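Cerato-platanin-like protein (Moniliophthora perniciosa, PDB 3SUM) is of unknown function but has the double-psi beta-barrel fold of the cerato-platanins, small secreted fungal proteins thought to act in interactions with plants. Local coordinates at residues D9-D14 with V77-E82; F47-A52 with T91-N96. All coordinates share one frame; numbering follows the deposited sequence.

Contact 1 of 2, residues D9-D14 with V77-E82; sequences DKFQND and VVDRVE
Lys10 and Asp79 close this contact with a salt bridge: NZ of Lys10 meets OD2 of Asp79 at 2.8 Å, on the syn side of the carboxylate and 31° out of its plane. With CG anti to the backbone N (chi1 -178°) and every later bond extended, the lysine spends its full length reaching this oxygen, coming in across the aspartate. NZ also donates to the backbone O of Glu20, so the ammonium ties Asp79 to two parts of the connection between strand 4-7 and helix 24-28. The carboxylate is shared out between partners. While OD2 takes the lysine, OD1 accepts the backbone N of Lys22 and, weakly, the N of Arg80 at 2.8 Å, which leaves both oxygens of this buried acid satisfied.

Phe11 turns its ring edge to the same acid, CE1 lying 3.3 Å from Asp79 OD2, with the ring and carboxylate planes 60° apart. Lys10 CB sits 4.1 Å above the centre of one ring face. Phe11 CD1 approaches Val78 CG2 obliquely at 3.9 Å, the two side chains running antiparallel alongside each other. A buried salt bridge thus holds the 3-10 turn of residues 9-11 against the double-psi beta-barrel sheet, at Val78 and Asp79 of strand 71-79; Val78 pairs with Val51 of strand 50-52, and Phe11 reaches Ala52 and Val88 of strand 86-89.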
ATOM      1  N   ASP A   9       8.922  -6.799  -4.673  1.00 15.67           N
ATOM      2  CA  ASP A   9       8.750  -6.333  -6.019  1.00 15.04           C
ATOM      3  C   ASP A   9       7.370  -6.602  -6.559  1.00 15.07           C
ATOM      4  O   ASP A   9       6.877  -5.839  -7.395  1.00 15.14           O
ATOM      5  CB  ASP A   9       9.778  -7.090  -6.885  1.00 17.96           C
ATOM      6  CG  ASP A   9       9.774  -6.626  -8.343  1.00 19.89           C
ATOM      7  OD1 ASP A   9      10.388  -5.557  -8.583  1.00 25.32           O
ATOM      8  OD2 ASP A   9       9.195  -7.345  -9.204  1.00 21.25           O
ATOM      9  N   LYS A  10       6.688  -7.649  -6.050  1.00 14.74           N
ATOM     10  CA  LYS A  10       5.332  -7.948  -6.519  1.00 13.72           C
ATOM     11  C   LYS A  10       4.432  -6.710  -6.581  1.00 13.16           C
ATOM     12  O   LYS A  10       3.638  -6.509  -7.491  1.00 13.48           O
ATOM     13  CB  LYS A  10       4.640  -8.977  -5.554  1.00 13.95           C
ATOM     14  CG  LYS A  10       3.253  -9.354  -6.049  1.00 15.09           C
ATOM     15  CD  LYS A  10       2.638 -10.472  -5.103  1.00 18.68           C
ATOM     16  CE  LYS A  10       1.256 -10.958  -5.555  1.00 21.33           C
ATOM     17  NZ  LYS A  10       0.498 -11.878  -4.510  1.00 20.38           N
ATOM     18  N   PHE A  11       4.495  -5.898  -5.532  1.00 13.69           N
ATOM     19  CA  PHE A  11       3.558  -4.778  -5.382  1.00 14.06           C
ATOM     20  C   PHE A  11       3.919  -3.556  -6.222  1.00 14.61           C
ATOM     21  O   PHE A  11       3.223  -2.551  -6.183  1.00 14.68           O
ATOM     22  CB  PHE A  11       3.456  -4.489  -3.907  1.00 12.61           C
ATOM     23  CG  PHE A  11       3.065  -5.723  -3.188  1.00 14.01           C
ATOM     24  CD1 PHE A  11       1.829  -6.313  -3.463  1.00 15.37           C
ATOM     25  CD2 PHE A  11       3.937  -6.336  -2.296  1.00 15.68           C
ATOM     26  CE1 PHE A  11       1.461  -7.554  -2.829  1.00 16.57           C
ATOM     27  CE2 PHE A  11       3.596  -7.542  -1.662  1.00 14.76           C
ATOM     28  CZ  PHE A  11       2.336  -8.152  -1.910  1.00 14.57           C
ATOM     29  N   GLN A  12       4.978  -3.665  -6.997  1.00 13.52           N
ATOM     30  CA  GLN A  12       5.160  -2.603  -8.000  1.00 13.64           C
ATOM     31  C   GLN A  12       5.336  -3.216  -9.371  1.00 14.56           C
ATOM     32  O   GLN A  12       5.919  -2.584 -10.299  1.00 14.97           O
ATOM     33  CB  GLN A  12       6.324  -1.665  -7.649  1.00 13.06           C
ATOM     34  CG  GLN A  12       7.664  -2.288  -7.530  1.00 12.44           C
ATOM     35  CD  GLN A  12       8.677  -1.272  -7.176  1.00 15.51           C
ATOM     36  OE1 GLN A  12       8.427  -0.419  -6.321  1.00 13.27           O
ATOM     37  NE2 GLN A  12       9.822  -1.278  -7.900  1.00 13.26           N
ATOM     38  N   ASN A  13       4.820  -4.422  -9.487  1.00 14.58           N
ATOM     39  CA  ASN A  13       4.824  -5.102 -10.786  1.00 15.30           C
ATOM     40  C   ASN A  13       3.558  -4.793 -11.524  1.00 15.11           C
ATOM     41  O   ASN A  13       2.560  -5.479 -11.348  1.00 15.02           O
ATOM     42  CB  ASN A  13       5.018  -6.601 -10.607  1.00 14.77           C
ATOM     43  CG  ASN A  13       5.232  -7.325 -11.951  1.00 16.75           C
ATOM     44  OD1 ASN A  13       4.902  -6.796 -13.035  1.00 17.65           O
ATOM     45  ND2 ASN A  13       5.802  -8.537 -11.883  1.00 15.49           N
ATOM     46  N   ASP A  14       3.630  -3.767 -12.398  1.00 14.07           N
ATOM     47  CA  ASP A  14       2.496  -3.226 -13.081  1.00 15.22           C
ATOM     48  C   ASP A  14       1.864  -4.288 -13.946  1.00 15.01           C
ATOM     49  O   ASP A  14       0.656  -4.209 -14.217  1.00 15.40           O
ATOM     50  CB  ASP A  14       2.863  -2.017 -13.925  1.00 15.06           C
ATOM     51  CG  ASP A  14       4.044  -2.277 -14.813  1.00 19.71           C
ATOM     52  OD1 ASP A  14       3.825  -2.467 -16.014  1.00 21.07           O
ATOM     53  OD2 ASP A  14       5.183  -2.342 -14.297  1.00 22.78           O
ATOM     54  N   VAL A  77      -4.142  -1.151   0.479  1.00  9.80           N
ATOM     55  CA  VAL A  77      -4.003  -2.544   0.695  1.00 10.19           C
ATOM     56  C   VAL A  77      -4.539  -3.307  -0.525  1.00  9.71           C
ATOM     57  O   VAL A  77      -5.710  -3.174  -0.867  1.00 12.59           O
ATOM     58  CB  VAL A  77      -4.824  -2.947   1.997  1.00  9.65           C
ATOM     59  CG1 VAL A  77      -4.834  -4.535   2.183  1.00 12.59           C
ATOM     60  CG2 VAL A  77      -4.185  -2.282   3.273  1.00 14.02           C
ATOM     61  N   VAL A  78      -3.702  -4.151  -1.148  1.00 10.46           N
ATOM     62  CA  VAL A  78      -4.055  -4.796  -2.385  1.00 11.45           C
ATOM     63  C   VAL A  78      -3.873  -6.310  -2.296  1.00 11.79           C
ATOM     64  O   VAL A  78      -4.208  -7.038  -3.233  1.00 12.84           O
ATOM     65  CB  VAL A  78      -3.207  -4.287  -3.569  1.00 10.90           C
ATOM     66  CG1 VAL A  78      -3.383  -2.698  -3.779  1.00 12.67           C
ATOM     67  CG2 VAL A  78      -1.688  -4.727  -3.447  1.00  9.10           C
ATOM     68  N   ASP A  79      -3.381  -6.788  -1.154  1.00 11.86           N
ATOM     69  CA  ASP A  79      -3.148  -8.248  -1.055  1.00 12.37           C
ATOM     70  C   ASP A  79      -3.069  -8.594   0.431  1.00 12.40           C
ATOM     71  O   ASP A  79      -3.196  -7.695   1.287  1.00 13.48           O
ATOM     72  CB  ASP A  79      -1.808  -8.502  -1.776  1.00 12.76           C
ATOM     73  CG  ASP A  79      -1.543  -9.984  -2.072  1.00 16.42           C
ATOM     74  OD1 ASP A  79      -2.429 -10.849  -1.857  1.00 12.51           O
ATOM     75  OD2 ASP A  79      -0.408 -10.224  -2.499  1.00 16.05           O
ATOM     76  N   ARG A  80      -2.828  -9.843   0.776  1.00 13.72           N
ATOM     77  CA  ARG A  80      -2.872 -10.237   2.174  1.00 13.44           C
ATOM     78  C   ARG A  80      -1.529 -10.839   2.510  1.00 14.06           C
ATOM     79  O   ARG A  80      -0.913 -11.450   1.648  1.00 12.75           O
ATOM     80  CB  ARG A  80      -3.970 -11.340   2.460  1.00 15.25           C
ATOM     81  CG  ARG A  80      -5.290 -10.783   3.134  1.00 14.94           C
ATOM     82  CD  ARG A  80      -5.764  -9.557   2.274  1.00 12.97           C
ATOM     83  NE  ARG A  80      -7.087  -9.101   2.710  1.00 16.90           N
ATOM     84  CZ  ARG A  80      -7.252  -8.123   3.574  1.00 15.06           C
ATOM     85  NH1 ARG A  80      -6.194  -7.535   4.081  1.00 14.41           N
ATOM     86  NH2 ARG A  80      -8.469  -7.745   3.913  1.00 14.08           N
ATOM     87  N   VAL A  81      -1.044 -10.623   3.728  1.00 14.67           N
ATOM     88  CA  VAL A  81      -0.005 -11.487   4.292  1.00 17.27           C
ATOM     89  C   VAL A  81      -0.700 -11.999   5.544  1.00 20.05           C
ATOM     90  O   VAL A  81      -1.635 -11.361   6.027  1.00 24.15           O
ATOM     91  CB  VAL A  81       1.246 -10.719   4.667  1.00 18.26           C
ATOM     92  CG1 VAL A  81       2.006 -10.399   3.403  1.00 20.51           C
ATOM     93  CG2 VAL A  81       0.907  -9.421   5.433  1.00 18.75           C
ATOM     94  N   GLU A  82      -0.325 -13.117   6.093  1.00 21.70           N
ATOM     95  CA  GLU A  82      -1.107 -13.479   7.300  1.00 25.29           C
ATOM     96  C   GLU A  82      -0.314 -13.410   8.591  1.00 26.22           C
ATOM     97  O   GLU A  82      -0.429 -14.288   9.461  1.00 28.30           O
ATOM     98  CB  GLU A  82      -1.749 -14.838   7.121  1.00 28.03           C
ATOM     99  CG  GLU A  82      -2.726 -14.969   5.927  1.00 30.19           C
ATOM    100  CD  GLU A  82      -1.981 -14.991   4.600  1.00 33.93           C
ATOM    101  OE1 GLU A  82      -0.795 -15.434   4.582  1.00 33.51           O
ATOM    102  OE2 GLU A  82      -2.586 -14.593   3.591  1.00 32.26           O
TER

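Contact 2 of 2, residues F47-A52 with T91-N96; sequences FPHFVA and TDLVKN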
ATOM      1  N   PHE A  47      -1.163   3.002  -7.602  1.00 10.64           N
ATOM      2  CA  PHE A  47      -0.083   2.173  -7.934  1.00 12.10           C
ATOM      3  C   PHE A  47       1.136   3.124  -8.047  1.00 12.34           C
ATOM      4  O   PHE A  47       1.012   4.148  -8.659  1.00 13.14           O
ATOM      5  CB  PHE A  47      -0.322   1.555  -9.344  1.00 11.48           C
ATOM      6  CG  PHE A  47       0.898   0.794  -9.869  1.00 14.31           C
ATOM      7  CD1 PHE A  47       1.135  -0.510  -9.474  1.00 11.05           C
ATOM      8  CD2 PHE A  47       1.854   1.439 -10.636  1.00 14.98           C
ATOM      9  CE1 PHE A  47       2.252  -1.215  -9.953  1.00 12.58           C
ATOM     10  CE2 PHE A  47       2.942   0.789 -11.099  1.00 17.54           C
ATOM     11  CZ  PHE A  47       3.179  -0.535 -10.769  1.00 12.11           C
ATOM     12  N   PRO A  48       2.264   2.774  -7.481  1.00 12.92           N
ATOM     13  CA  PRO A  48       2.579   1.497  -6.846  1.00 11.71           C
ATOM     14  C   PRO A  48       2.774   1.664  -5.340  1.00 12.26           C
ATOM     15  O   PRO A  48       3.652   1.040  -4.734  1.00 14.07           O
ATOM     16  CB  PRO A  48       3.866   1.129  -7.542  1.00 12.05           C
ATOM     17  CG  PRO A  48       4.655   2.493  -7.567  1.00 12.93           C
ATOM     18  CD  PRO A  48       3.523   3.528  -7.818  1.00 14.43           C
ATOM     19  N   HIS A  49       1.930   2.474  -4.706  1.00 10.89           N
ATOM     20  CA  HIS A  49       2.039   2.618  -3.266  1.00 11.38           C
ATOM     21  C   HIS A  49       1.101   1.605  -2.656  1.00 10.43           C
ATOM     22  O   HIS A  49       0.095   1.985  -2.111  1.00 12.29           O
ATOM     23  CB  HIS A  49       1.624   4.061  -2.915  1.00 10.66           C
ATOM     24  CG  HIS A  49       2.808   4.960  -3.003  1.00 15.90           C
ATOM     25  ND1 HIS A  49       2.971   6.093  -2.227  1.00 22.60           N
ATOM     26  CD2 HIS A  49       3.967   4.805  -3.697  1.00 19.14           C
ATOM     27  CE1 HIS A  49       4.165   6.618  -2.464  1.00 21.92           C
ATOM     28  NE2 HIS A  49       4.785   5.872  -3.366  1.00 22.29           N
ATOM     29  N   PHE A  50       1.475   0.344  -2.840  1.00 11.34           N
ATOM     30  CA  PHE A  50       0.609  -0.778  -2.554  1.00 10.46           C
ATOM     31  C   PHE A  50       1.244  -1.679  -1.518  1.00  9.65           C
ATOM     32  O   PHE A  50       2.424  -1.857  -1.504  1.00 10.92           O
ATOM     33  CB  PHE A  50       0.425  -1.605  -3.827  1.00  8.84           C
ATOM     34  CG  PHE A  50      -0.525  -1.010  -4.817  1.00  9.77           C
ATOM     35  CD1 PHE A  50      -1.344   0.051  -4.466  1.00  7.23           C
ATOM     36  CD2 PHE A  50      -0.583  -1.512  -6.109  1.00 11.08           C
ATOM     37  CE1 PHE A  50      -2.248   0.602  -5.414  1.00 12.22           C
ATOM     38  CE2 PHE A  50      -1.477  -0.996  -7.066  1.00  9.42           C
ATOM     39  CZ  PHE A  50      -2.328   0.052  -6.694  1.00 10.73           C
ATOM     40  N   VAL A  51       0.399  -2.318  -0.686  1.00 10.37           N
ATOM     41  CA  VAL A  51       0.911  -3.179   0.307  1.00  9.73           C
ATOM     42  C   VAL A  51       0.013  -4.401   0.420  1.00 10.58           C
ATOM     43  O   VAL A  51      -1.158  -4.370   0.071  1.00 11.57           O
ATOM     44  CB  VAL A  51       0.939  -2.539   1.747  1.00 10.39           C
ATOM     45  CG1 VAL A  51       1.992  -1.373   1.862  1.00 10.72           C
ATOM     46  CG2 VAL A  51      -0.454  -2.015   2.127  1.00  8.37           C
ATOM     47  N   ALA A  52       0.626  -5.489   0.844  1.00 10.61           N
ATOM     48  CA  ALA A  52      -0.163  -6.608   1.399  1.00 10.04           C
ATOM     49  C   ALA A  52      -0.276  -6.355   2.853  1.00  9.78           C
ATOM     50  O   ALA A  52       0.639  -5.858   3.461  1.00 12.16           O
ATOM     51  CB  ALA A  52       0.598  -7.937   1.162  1.00  9.92           C
ATOM     52  N   THR A  91       8.720  -2.103  -3.601  1.00 14.40           N
ATOM     53  CA  THR A  91      10.091  -1.722  -3.339  1.00 15.79           C
ATOM     54  C   THR A  91      10.342  -0.194  -3.223  1.00 16.35           C
ATOM     55  O   THR A  91      10.962   0.282  -2.252  1.00 15.95           O
ATOM     56  CB  THR A  91      10.945  -2.348  -4.435  1.00 17.68           C
ATOM     57  OG1 THR A  91      10.489  -3.708  -4.630  1.00 16.28           O
ATOM     58  CG2 THR A  91      12.393  -2.289  -4.094  1.00 16.02           C
ATOM     59  N   ASP A  92       9.905   0.558  -4.204  1.00 14.18           N
ATOM     60  CA  ASP A  92      10.184   1.992  -4.223  1.00 15.05           C
ATOM     61  C   ASP A  92       9.422   2.671  -3.080  1.00 13.37           C
ATOM     62  O   ASP A  92       9.906   3.562  -2.385  1.00 13.74           O
ATOM     63  CB  ASP A  92       9.567   2.545  -5.516  1.00 15.26           C
ATOM     64  CG  ASP A  92      10.327   2.092  -6.813  1.00 19.85           C
ATOM     65  OD1 ASP A  92      11.374   1.503  -6.711  1.00 26.90           O
ATOM     66  OD2 ASP A  92       9.786   2.369  -7.908  1.00 29.02           O
ATOM     67  N   LEU A  93       8.176   2.253  -2.882  1.00 13.79           N
ATOM     68  CA  LEU A  93       7.423   2.776  -1.729  1.00 13.20           C
ATOM     69  C   LEU A  93       8.236   2.629  -0.446  1.00 11.82           C
ATOM     70  O   LEU A  93       8.410   3.568   0.341  1.00 11.75           O
ATOM     71  CB  LEU A  93       6.080   2.021  -1.637  1.00 12.47           C
ATOM     72  CG  LEU A  93       5.398   1.978  -0.277  1.00 13.53           C
ATOM     73  CD1 LEU A  93       4.851   3.411   0.003  1.00 14.05           C
ATOM     74  CD2 LEU A  93       4.285   0.948  -0.231  1.00 19.18           C
ATOM     75  N   VAL A  94       8.733   1.417  -0.185  1.00 11.87           N
ATOM     76  CA  VAL A  94       9.403   1.144   1.027  1.00 12.28           C
ATOM     77  C   VAL A  94      10.719   1.840   1.136  1.00 14.73           C
ATOM     78  O   VAL A  94      11.036   2.469   2.165  1.00 14.07           O
ATOM     79  CB  VAL A  94       9.537  -0.432   1.265  1.00 12.65           C
ATOM     80  CG1 VAL A  94      10.342  -0.694   2.514  1.00 15.26           C
ATOM     81  CG2 VAL A  94       8.104  -1.032   1.356  1.00 14.67           C
ATOM     82  N   LYS A  95      11.415   1.879   0.007  1.00 15.38           N
ATOM     83  CA  LYS A  95      12.681   2.496  -0.063  1.00 16.80           C
ATOM     84  C   LYS A  95      12.538   3.958   0.262  1.00 17.62           C
ATOM     85  O   LYS A  95      13.349   4.508   1.051  1.00 19.64           O
ATOM     86  CB  LYS A  95      13.258   2.325  -1.482  1.00 16.85           C
ATOM     87  CG  LYS A  95      14.678   2.604  -1.649  1.00 20.80           C
ATOM     88  CD  LYS A  95      15.024   2.575  -3.218  1.00 24.06           C
ATOM     89  CE  LYS A  95      15.148   1.161  -3.716  1.00 27.22           C
ATOM     90  NZ  LYS A  95      15.937   1.117  -5.062  1.00 28.95           N
ATOM     91  N   ASN A  96      11.524   4.592  -0.297  1.00 16.39           N
ATOM     92  CA  ASN A  96      11.336   5.985  -0.002  1.00 18.32           C
ATOM     93  C   ASN A  96      10.801   6.216   1.399  1.00 18.04           C
ATOM     94  O   ASN A  96      11.242   7.149   2.063  1.00 18.52           O
ATOM     95  CB  ASN A  96      10.529   6.655  -1.079  1.00 17.38           C
ATOM     96  CG  ASN A  96      11.226   6.525  -2.457  1.00 24.01           C
ATOM     97  OD1 ASN A  96      12.467   6.542  -2.527  1.00 31.73           O
ATOM     98  ND2 ASN A  96      10.461   6.323  -3.511  1.00 26.28           N
TER
HETATM   99  O   HOH W   1       6.545   0.747  -4.726  1.00 12.74           O
HETATM  100  O   HOH W   2       7.316   6.071  -3.593  1.00 31.92           O
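The backbone O of Pro48 receives two donors: a water at 2.9 Å, and, weakly, the N of Phe50 at 3.0 Å, the bond of an inverse gamma turn centred on His49. The same water accepts the N of Leu93 at 2.9 Å, so an amide in the first turn of helix 91-97 is linked to the turn through one water molecule, while Leu93 CB lies beside the Pro48 carbonyl oxygen.

Leu93 does most of the packing. With CG roughly anti to the backbone N (chi1 156°), the side chain reaches toward the turn, and its branch sends the two methyls to different partners. CD1 sits over the face of the His49 imidazole, 3.9 Å from the ring centroid and only 6° off the ring normal, a CH-pi contact almost centred on the ring. CD2 goes to the strand instead, lying 3.6 Å from Phe50 O and 3.9 Å from Val51 CG1. In the plane of the imidazole, a second water lies off NE2 and accepts Asn96 ND2 at 3.2 Å; its distance to NE2 is unusually short, which makes that bond doubtful in detail. Replacing His49 by alanine removes the imidazole, which would probably leave Leu93 CD1 without its flat cover and open a gap between turn and helix.

The turn, preceded by the cis peptide bond before Pro48, leads into strand 50-52, which is hydrogen-bonded through its backbone to Thr76 and Val78 of strand 71-79 and to Val88 of strand 86-89. Helix 91-97 packs against this sheet of the double-psi barrel: Leu93 also touches Val75 of strand 71-79, and Val94 rests on Ile5 and Trp7 of strand 4-7.

Overall arrangement
The two contacts have centres about 9 Å apart and share one sheet, in which strands 71-79 and 50-52 are neighbours. Along the chain their segments alternate: 9-14, 47-52, 77-82, 91-96. Contact 1 sets the loop after strand 4-7 against strand 71-79, and contact 2 sets helix 91-97 against the turn that leads into strand 50-52 and the strand itself. They also meet directly, through a probable hydrogen bond from Asp92 N to Gln12 OE1 and the packing of Asp9 against Thr91, which brings the loop onto the start of the helix. Parts of the chain far apart in sequence are thereby interlocked around the core of the double-psi barrel.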